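Local structure of putative oxidoreductase (Magnetospirillum magnetotacticum, 3C1A) at residues A[30-35]-A[282-287]; A[23-28]-A[97-102]; A[127-130]-A[134-137]. The protein is a putative oxidoreductase of the GFO/IDH/MocA type that probably binds a nicotinamide dinucleotide in its Rossmann domain, its substrate being unknown. One frame throughout, in Å; residues are numbered along the deposited sequence. Where two conformers were deposited one is given.

Interaction 1. Residues A[30-35]-A[282-287]; sequences AGLPGA and RAVRLF
Leu32 pushes both methyls of its fork against helix 279-290, meeting one turn of it at Val284 and Arg285. The CD2 branch lies over the base of the arginine, with Leu32 CD2 3.7 Å from Arg285 CB and 4.0 Å from Arg285 CA. The other branch reaches the backbone, Leu32 CD1 standing 3.7 Å from Arg285 N, and on the valine side it comes within 3.8 Å of Val284 CB; the still closer approach to the CG1 methyl is doubtful. With CG of Leu32 beside the backbone N (chi1 -67°) and the chain straight beyond it, the fork is carried out to the helix.

Arg285 gives its backbone and the first carbons of its side chain. That side chain runs at about a right angle to that of Leu32, bends at chi3 (52°) and leaves for Glu277, with which NE forms a salt bridge. Arg282 NH1 lies in plane at the edge of the Arg285 guanidinium. Glu277 is the firm partner of Arg285 on this exposed side and only a long, weak one of Arg282, whose salt bridge goes to Glu136.

Further out, a type I turn from Leu32 to Ala35 sets the leucine, and the backbone of Gly34 is tied to that of Val11. Thr281 also touches Leu32, while Val284 leans on Tyr25, Thr28 and Ile29 of helix 25-31. The turn joins that helix to strand 35-42, closing the first beta-alpha-beta crossover of a Rossmann fold, against which helix 279-290, a late element of the chain, packs.

Interaction 2. Residues A[23-28]-A[97-102]; sequences KNYIRT and LVEKPL
The ring of Tyr25 and the carboxylate of Glu99 are turned 61° apart, and OE1 of the glutamate lies off the ring's edge, near its plane. Leu97 comes in obliquely on the same ring, its CD2 4.4 Å from Tyr25 CE1. The hydroxyl end makes the closer contact, Tyr25 OH resting 3.5 Å from Glu99 CG, so the phenol meets the aliphatic part of the glutamate. The Glu99 chain leaves roughly opposite the backbone N (chi1 -150°) and then runs extended, so the methylenes lie across the phenol oxygen and the carboxylate is carried past it. Ile74 and Ala76 of the adjoining strand, and Leu280 of helix 279-290, also touch Tyr25.

The first turn of helix 25-31 bears the ring. There Asn24 O takes two bonds from Thr28, from opposite faces of its carbonyl plane: Thr28 N at 3.2 Å and Thr28 OG1 at 2.8 Å, the hydroxyl 37° out of the plane.

Strand 95-99 ends at Glu99 and leads into the loop residues Lys100 and Pro101, with a cis peptide before the proline. This Glu-Lys-Pro sequence is a motif well known in the GFO/IDH/MocA family, consistent with a place beside the probable dinucleotide site of the Rossmann fold.

Interaction 3. Residues A[127-130]-A[134-137]; sequences HTQL and AWEA
Trp135 packs against the backbone of Gln129 and the side chain of Leu130, and this is the close half of the contact. The carbonyl oxygen Gln129 O sits 3.3 Å from Trp135 CB and 3.6 Å from Trp135 CD1, approaching the indole obliquely. Leu130 begins by pointing away, yet its fork returns: Leu130 CD2 is 3.6 Å from Trp135 NE1 and 3.9 Å from Trp135 CD1, the two side chains lying alongside and running the same way. In the indole, chi1 of 177° and chi2 of -115° together lay the pyrrole part by the leucine methyl, while NE1 donates a hydrogen bond to Asp182 of helix 168-184. With an alanine here the Asp182 carboxylate would probably lose this donor, and a gap would open beside the Leu130 methyl.

The 3-10 turn 128-130, which holds Gln129 and Leu130 and in which Leu130 N is bonded to His127 O at 3.0 Å, follows strand 123-126, last in chain order of the parallel Rossmann sheet. The chain then enters helix 133-140 on its way to the mixed sheet of the second domain, so the contact folds this interdomain passage back on itself.

The packing is looser along the Gln129 side chain, whose CG is 4.0 Å from Trp135 CB; the chain bends at chi2, and its amide is inclined 43° to the ring. Gln129 OE1 accepts from Asn132 ND2, and its NE2 bonds to a bound tetraethylene glycol, probably from crystallisation. Toward the more open side stands the partly exposed Glu136, which makes no bond to Leu130; in the conformer given, its OE1 forms a salt bridge with Arg282.

Overall arrangement
Interactions 1 and 2 share helix 25-31: the turn that follows it meets helix 279-290 in interaction 1, and its first turn meets strand 95-99 in interaction 2. Their centres lie about 12 Å apart, and Val284 packs on both Tyr25 and Thr28, so the two adjoin over the Rossmann sheet. Interaction 2, buried about 9 Å from the chain centre, is deeper than interaction 1, at about 17 Å, whose apolar contact has charged groups on its exposed side. Interaction 3, equally central but partly buried, mixes indole, carbonyl and charged groups in the passage between domains. Arg282 and Glu136 link it to interaction 1, and Lys100 packing on His127 links it to interaction 2.

Interaction 1. Residues A[30-35]-A[282-287]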
loop_
_atom_site.group_PDB
_atom_site.type_symbol
_atom_site.label_atom_id
_atom_site.label_comp_id
_atom_site.label_asym_id
_atom_site.label_seq_id
_atom_site.Cartn_x
_atom_site.Cartn_y
_atom_site.Cartn_z
ATOM N N ALA A 30 7.479 -17.393 -4.564
ATOM C CA ALA A 30 7.708 -18.847 -4.640
ATOM C C ALA A 30 6.433 -19.652 -4.848
ATOM O O ALA A 30 6.457 -20.712 -5.499
ATOM C CB ALA A 30 8.435 -19.339 -3.386
ATOM N N GLY A 31 5.318 -19.166 -4.302
ATOM C CA GLY A 31 4.031 -19.862 -4.407
ATOM C C GLY A 31 3.232 -19.591 -5.677
ATOM O O GLY A 31 2.223 -20.246 -5.917
ATOM N N LEU A 32 3.691 -18.639 -6.491
ATOM C CA LEU A 32 3.000 -18.265 -7.733
ATOM C C LEU A 32 3.460 -19.181 -8.849
ATOM O O LEU A 32 4.643 -19.221 -9.168
ATOM C CB LEU A 32 3.286 -16.799 -8.118
ATOM C CG LEU A 32 2.750 -15.675 -7.224
ATOM C CD1 LEU A 32 3.197 -14.299 -7.723
ATOM C CD2 LEU A 32 1.245 -15.708 -7.109
ATOM N N PRO A 33 2.531 -19.909 -9.469
ATOM C CA PRO A 33 2.927 -20.720 -10.608
ATOM C C PRO A 33 3.378 -19.972 -11.867
ATOM O O PRO A 33 4.090 -20.552 -12.684
ATOM C CB PRO A 33 1.673 -21.545 -10.906
ATOM C CG PRO A 33 0.562 -20.797 -10.336
ATOM C CD PRO A 33 1.098 -20.051 -9.159
ATOM N N GLY A 34 2.978 -18.716 -12.036
ATOM C CA GLY A 34 3.304 -17.982 -13.244
ATOM C C GLY A 34 4.491 -17.046 -13.151
ATOM O O GLY A 34 4.757 -16.307 -14.082
ATOM N N ALA A 35 5.200 -17.078 -12.033
ATOM C CA ALA A 35 6.351 -16.220 -11.825
ATOM C C ALA A 35 7.497 -17.016 -11.206
ATOM O O ALA A 35 7.275 -18.083 -10.595
ATOM C CB ALA A 35 5.969 -15.046 -10.959
ATOM N N ARG A 282 -2.355 -11.629 -4.261
ATOM C CA ARG A 282 -3.055 -10.963 -5.350
ATOM C C ARG A 282 -2.252 -9.906 -6.042
ATOM O O ARG A 282 -2.239 -9.865 -7.259
ATOM C CB ARG A 282 -4.337 -10.332 -4.839
ATOM C CG ARG A 282 -5.285 -9.846 -5.933
ATOM C CD ARG A 282 -6.688 -9.762 -5.372
ATOM N NE ARG A 282 -7.584 -9.158 -6.336
ATOM C CZ ARG A 282 -8.408 -9.840 -7.118
ATOM N NH1 ARG A 282 -8.475 -11.168 -7.068
ATOM N NH2 ARG A 282 -9.179 -9.177 -7.966
ATOM N N ALA A 283 -1.592 -9.037 -5.261
ATOM C CA ALA A 283 -0.721 -7.979 -5.802
ATOM C C ALA A 283 0.376 -8.499 -6.735
ATOM O O ALA A 283 0.528 -8.014 -7.864
ATOM C CB ALA A 283 -0.096 -7.192 -4.652
ATOM N N VAL A 284 1.155 -9.456 -6.237
ATOM C CA VAL A 284 2.233 -10.073 -7.006
ATOM C C VAL A 284 1.696 -10.961 -8.171
ATOM O O VAL A 284 2.261 -10.981 -9.261
ATOM C CB VAL A 284 3.157 -10.886 -6.062
ATOM C CG1 VAL A 284 4.292 -11.547 -6.833
ATOM C CG2 VAL A 284 3.712 -9.975 -4.962
ATOM N N ARG A 285 0.621 -11.705 -7.955
ATOM C CA ARG A 285 0.022 -12.478 -9.061
ATOM C C ARG A 285 -0.434 -11.582 -10.207
ATOM O O ARG A 285 -0.054 -11.794 -11.353
ATOM C CB ARG A 285 -1.146 -13.329 -8.559
ATOM C CG ARG A 285 -1.743 -14.253 -9.630
ATOM C CD ARG A 285 -2.938 -15.038 -9.138
ATOM N NE ARG A 285 -3.939 -14.176 -8.535
ATOM C CZ ARG A 285 -4.869 -13.522 -9.207
ATOM N NH1 ARG A 285 -4.954 -13.649 -10.526
ATOM N NH2 ARG A 285 -5.723 -12.756 -8.553
ATOM N N LEU A 286 -1.242 -10.576 -9.898
ATOM C CA LEU A 286 -1.683 -9.610 -10.891
ATOM C C LEU A 286 -0.537 -8.871 -11.565
ATOM O O LEU A 286 -0.510 -8.734 -12.798
ATOM C CB LEU A 286 -2.643 -8.606 -10.277
ATOM C CG LEU A 286 -4.004 -9.210 -9.905
ATOM C CD1 LEU A 286 -4.830 -8.100 -9.196
ATOM C CD2 LEU A 286 -4.703 -9.820 -11.122
ATOM N N PHE A 287 0.407 -8.383 -10.773
ATOM C CA PHE A 287 1.550 -7.634 -11.304
ATOM C C PHE A 287 2.304 -8.530 -12.276
ATOM O O PHE A 287 2.494 -8.150 -13.404
ATOM C CB PHE A 287 2.481 -7.139 -10.189
ATOM C CG PHE A 287 3.765 -6.578 -10.680
ATOM C CD1 PHE A 287 3.820 -5.299 -11.248
ATOM C CD2 PHE A 287 4.947 -7.306 -10.569
ATOM C CE1 PHE A 287 5.026 -4.783 -11.743
ATOM C CE2 PHE A 287 6.192 -6.754 -11.038
ATOM C CZ PHE A 287 6.228 -5.544 -11.629
#

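Interaction 2. Residues A[23-28]-A[97-102]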
loop_
_atom_site.group_PDB
_atom_site.type_symbol
_atom_site.label_atom_id
_atom_site.label_comp_id
_atom_site.label_asym_id
_atom_site.label_seq_id
_atom_site.Cartn_x
_atom_site.Cartn_y
_atom_site.Cartn_z
ATOM N N LYS A 23 9.623 -8.192 3.531
ATOM C CA LYS A 23 9.144 -9.139 4.556
ATOM C C LYS A 23 8.680 -10.531 4.094
ATOM O O LYS A 23 9.140 -11.548 4.630
ATOM C CB LYS A 23 7.998 -8.478 5.327
ATOM C CG LYS A 23 7.719 -9.082 6.682
ATOM C CD LYS A 23 6.392 -8.598 7.233
ATOM C CE LYS A 23 6.495 -8.262 8.704
ATOM N NZ LYS A 23 5.162 -8.200 9.360
ATOM N N ASN A 24 7.746 -10.554 3.143
ATOM C CA ASN A 24 7.082 -11.782 2.682
ATOM C C ASN A 24 7.031 -11.949 1.151
ATOM O O ASN A 24 6.348 -12.830 0.640
ATOM C CB ASN A 24 5.642 -11.797 3.195
ATOM C CG ASN A 24 5.558 -11.822 4.700
ATOM O OD1 ASN A 24 4.778 -11.086 5.299
ATOM N ND2 ASN A 24 6.353 -12.682 5.324
ATOM N N TYR A 25 7.743 -11.097 0.425
ATOM C CA TYR A 25 7.820 -11.193 -1.053
ATOM C C TYR A 25 8.381 -12.525 -1.535
ATOM O O TYR A 25 7.828 -13.157 -2.434
ATOM C CB TYR A 25 8.611 -10.017 -1.652
ATOM C CG TYR A 25 7.812 -8.737 -1.732
ATOM C CD1 TYR A 25 6.791 -8.579 -2.676
ATOM C CD2 TYR A 25 8.073 -7.687 -0.880
ATOM C CE1 TYR A 25 6.044 -7.388 -2.737
ATOM C CE2 TYR A 25 7.355 -6.498 -0.945
ATOM C CZ TYR A 25 6.345 -6.354 -1.858
ATOM O OH TYR A 25 5.643 -5.161 -1.892
ATOM N N ILE A 26 9.467 -12.993 -0.930
ATOM C CA ILE A 26 10.131 -14.168 -1.466
ATOM C C ILE A 26 9.209 -15.359 -1.407
ATOM O O ILE A 26 9.173 -16.146 -2.339
ATOM C CB ILE A 26 11.466 -14.499 -0.735
ATOM C CG1 ILE A 26 12.527 -13.430 -1.016
ATOM C CG2 ILE A 26 12.001 -15.824 -1.195
ATOM C CD1 ILE A 26 13.821 -13.670 -0.269
ATOM N N ARG A 27 8.469 -15.514 -0.319
ATOM C CA ARG A 27 7.557 -16.700 -0.209
ATOM C C ARG A 27 6.348 -16.559 -1.116
ATOM O O ARG A 27 5.850 -17.548 -1.653
ATOM C CB ARG A 27 7.075 -16.953 1.218
ATOM C CG ARG A 27 6.293 -15.826 1.841
ATOM C CD ARG A 27 5.889 -16.176 3.267
ATOM N NE ARG A 27 4.587 -15.609 3.592
ATOM N N THR A 28 5.874 -15.332 -1.281
ATOM C CA THR A 28 4.748 -15.062 -2.176
ATOM C C THR A 28 5.140 -15.403 -3.607
ATOM O O THR A 28 4.407 -16.107 -4.315
ATOM C CB THR A 28 4.314 -13.579 -2.115
ATOM O OG1 THR A 28 3.942 -13.215 -0.771
ATOM C CG2 THR A 28 3.158 -13.342 -3.048
ATOM N N LEU A 97 7.303 -2.940 -9.472
ATOM C CA LEU A 97 6.354 -2.931 -8.358
ATOM C C LEU A 97 7.099 -2.428 -7.157
ATOM O O LEU A 97 8.037 -3.100 -6.695
ATOM C CB LEU A 97 5.816 -4.353 -8.062
ATOM C CG LEU A 97 4.830 -4.440 -6.878
ATOM C CD1 LEU A 97 3.513 -3.641 -7.079
ATOM C CD2 LEU A 97 4.509 -5.919 -6.583
ATOM N N VAL A 98 6.802 -1.186 -6.722
ATOM C CA VAL A 98 7.511 -0.592 -5.611
ATOM C C VAL A 98 6.652 -0.466 -4.383
ATOM O O VAL A 98 5.470 -0.104 -4.455
ATOM C CB VAL A 98 8.070 0.794 -5.985
ATOM C CG1 VAL A 98 6.973 1.634 -6.510
ATOM C CG2 VAL A 98 8.786 1.382 -4.798
ATOM N N GLU A 99 7.247 -0.755 -3.235
ATOM C CA GLU A 99 6.457 -0.843 -2.016
ATOM C C GLU A 99 6.035 0.593 -1.678
ATOM O O GLU A 99 6.654 1.531 -2.140
ATOM C CB GLU A 99 7.249 -1.549 -0.902
ATOM C CG GLU A 99 6.370 -2.301 0.076
ATOM C CD GLU A 99 7.115 -2.633 1.354
ATOM O OE1 GLU A 99 8.318 -2.965 1.258
ATOM O OE2 GLU A 99 6.505 -2.533 2.445
ATOM N N LYS A 100 4.915 0.754 -0.974
ATOM C CA LYS A 100 4.481 2.068 -0.459
ATOM C C LYS A 100 5.312 2.491 0.758
ATOM O O LYS A 100 5.866 1.649 1.448
ATOM C CB LYS A 100 2.995 2.026 -0.053
ATOM C CG LYS A 100 2.656 0.912 0.966
ATOM C CD LYS A 100 1.180 0.930 1.349
ATOM N N PRO A 101 5.428 3.811 1.016
ATOM C CA PRO A 101 4.999 4.897 0.159
ATOM C C PRO A 101 5.915 5.022 -1.063
ATOM O O PRO A 101 7.100 4.715 -0.979
ATOM C CB PRO A 101 5.128 6.132 1.060
ATOM C CG PRO A 101 6.121 5.823 2.019
ATOM C CD PRO A 101 6.020 4.313 2.258
ATOM N N LEU A 102 5.369 5.466 -2.181
ATOM C CA LEU A 102 6.120 5.592 -3.410
ATOM C C LEU A 102 7.497 6.226 -3.128
ATOM O O LEU A 102 8.546 5.713 -3.530
ATOM C CB LEU A 102 5.339 6.462 -4.399
ATOM C CG LEU A 102 6.015 6.908 -5.710
ATOM C CD1 LEU A 102 6.645 5.625 -6.431
ATOM C CD2 LEU A 102 5.059 7.517 -6.650
#

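Interaction 3. Residues A[127-130]-A[134-137]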
loop_
_atom_site.group_PDB
_atom_site.type_symbol
_atom_site.label_atom_id
_atom_site.label_comp_id
_atom_site.label_asym_id
_atom_site.label_seq_id
_atom_site.Cartn_x
_atom_site.Cartn_y
_atom_site.Cartn_z
ATOM N N HIS A 127 0.166 -0.891 -2.697
ATOM C CA HIS A 127 -0.757 -0.394 -1.666
ATOM C C HIS A 127 -1.644 -1.585 -1.402
ATOM O O HIS A 127 -2.571 -1.881 -2.147
ATOM C CB HIS A 127 -1.608 0.760 -2.156
ATOM C CG HIS A 127 -0.868 2.041 -2.394
ATOM N ND1 HIS A 127 -0.851 2.653 -3.624
ATOM C CD2 HIS A 127 -0.172 2.855 -1.558
ATOM C CE1 HIS A 127 -0.154 3.773 -3.547
ATOM N NE2 HIS A 127 0.297 3.901 -2.311
ATOM N N THR A 128 -1.331 -2.294 -0.359
ATOM C CA THR A 128 -1.862 -3.644 -0.197
ATOM C C THR A 128 -3.402 -3.693 -0.192
ATOM O O THR A 128 -3.997 -4.661 -0.657
ATOM C CB THR A 128 -1.316 -4.231 1.078
ATOM O OG1 THR A 128 0.105 -4.026 1.089
ATOM C CG2 THR A 128 -1.624 -5.720 1.168
ATOM N N GLN A 129 -4.046 -2.667 0.357
ATOM C CA GLN A 129 -5.508 -2.713 0.479
ATOM C C GLN A 129 -6.163 -2.735 -0.882
ATOM O O GLN A 129 -7.239 -3.276 -1.047
ATOM C CB GLN A 129 -6.068 -1.512 1.249
ATOM C CG GLN A 129 -7.561 -1.749 1.638
ATOM C CD GLN A 129 -7.666 -2.717 2.760
ATOM O OE1 GLN A 129 -7.922 -3.912 2.551
ATOM N NE2 GLN A 129 -7.404 -2.240 3.972
ATOM N N LEU A 130 -5.529 -2.107 -1.851
ATOM C CA LEU A 130 -6.114 -2.023 -3.163
ATOM C C LEU A 130 -6.066 -3.355 -3.921
ATOM O O LEU A 130 -6.605 -3.441 -5.003
ATOM C CB LEU A 130 -5.438 -0.925 -3.961
ATOM C CG LEU A 130 -5.470 0.452 -3.321
ATOM C CD1 LEU A 130 -4.871 1.428 -4.292
ATOM C CD2 LEU A 130 -6.887 0.865 -2.985
ATOM N N ALA A 134 -11.519 -8.086 0.040
ATOM C CA ALA A 134 -12.530 -7.445 0.848
ATOM C C ALA A 134 -12.802 -5.992 0.388
ATOM O O ALA A 134 -13.946 -5.548 0.418
ATOM C CB ALA A 134 -12.118 -7.490 2.321
ATOM N N TRP A 135 -11.758 -5.269 -0.047
ATOM C CA TRP A 135 -11.871 -3.877 -0.500
ATOM C C TRP A 135 -12.583 -3.845 -1.844
ATOM O O TRP A 135 -13.473 -3.032 -2.084
ATOM C CB TRP A 135 -10.484 -3.223 -0.594
ATOM C CG TRP A 135 -10.547 -1.834 -1.115
ATOM C CD1 TRP A 135 -10.037 -1.380 -2.271
ATOM C CD2 TRP A 135 -11.167 -0.717 -0.476
ATOM N NE1 TRP A 135 -10.295 -0.035 -2.413
ATOM C CE2 TRP A 135 -10.998 0.389 -1.317
ATOM C CE3 TRP A 135 -11.877 -0.553 0.724
ATOM C CZ2 TRP A 135 -11.518 1.625 -1.010
ATOM C CZ3 TRP A 135 -12.380 0.679 1.028
ATOM C CH2 TRP A 135 -12.206 1.753 0.168
ATOM N N GLU A 136 -12.194 -4.775 -2.702
ATOM C CA GLU A 136 -12.862 -4.976 -3.974
ATOM C C GLU A 136 -14.362 -5.293 -3.787
ATOM O O GLU A 136 -15.205 -4.735 -4.490
ATOM C CB GLU A 136 -12.131 -6.062 -4.766
ATOM C CG GLU A 136 -10.680 -5.664 -5.143
ATOM C CD GLU A 136 -9.836 -6.818 -5.657
ATOM O OE1 GLU A 136 -10.410 -7.864 -6.010
ATOM O OE2 GLU A 136 -8.589 -6.683 -5.697
ATOM N N ALA A 137 -14.673 -6.155 -2.817
ATOM C CA ALA A 137 -16.068 -6.496 -2.445
ATOM C C ALA A 137 -16.838 -5.299 -1.853
ATOM O O ALA A 137 -18.020 -5.133 -2.140
ATOM C CB ALA A 137 -16.101 -7.639 -1.481
#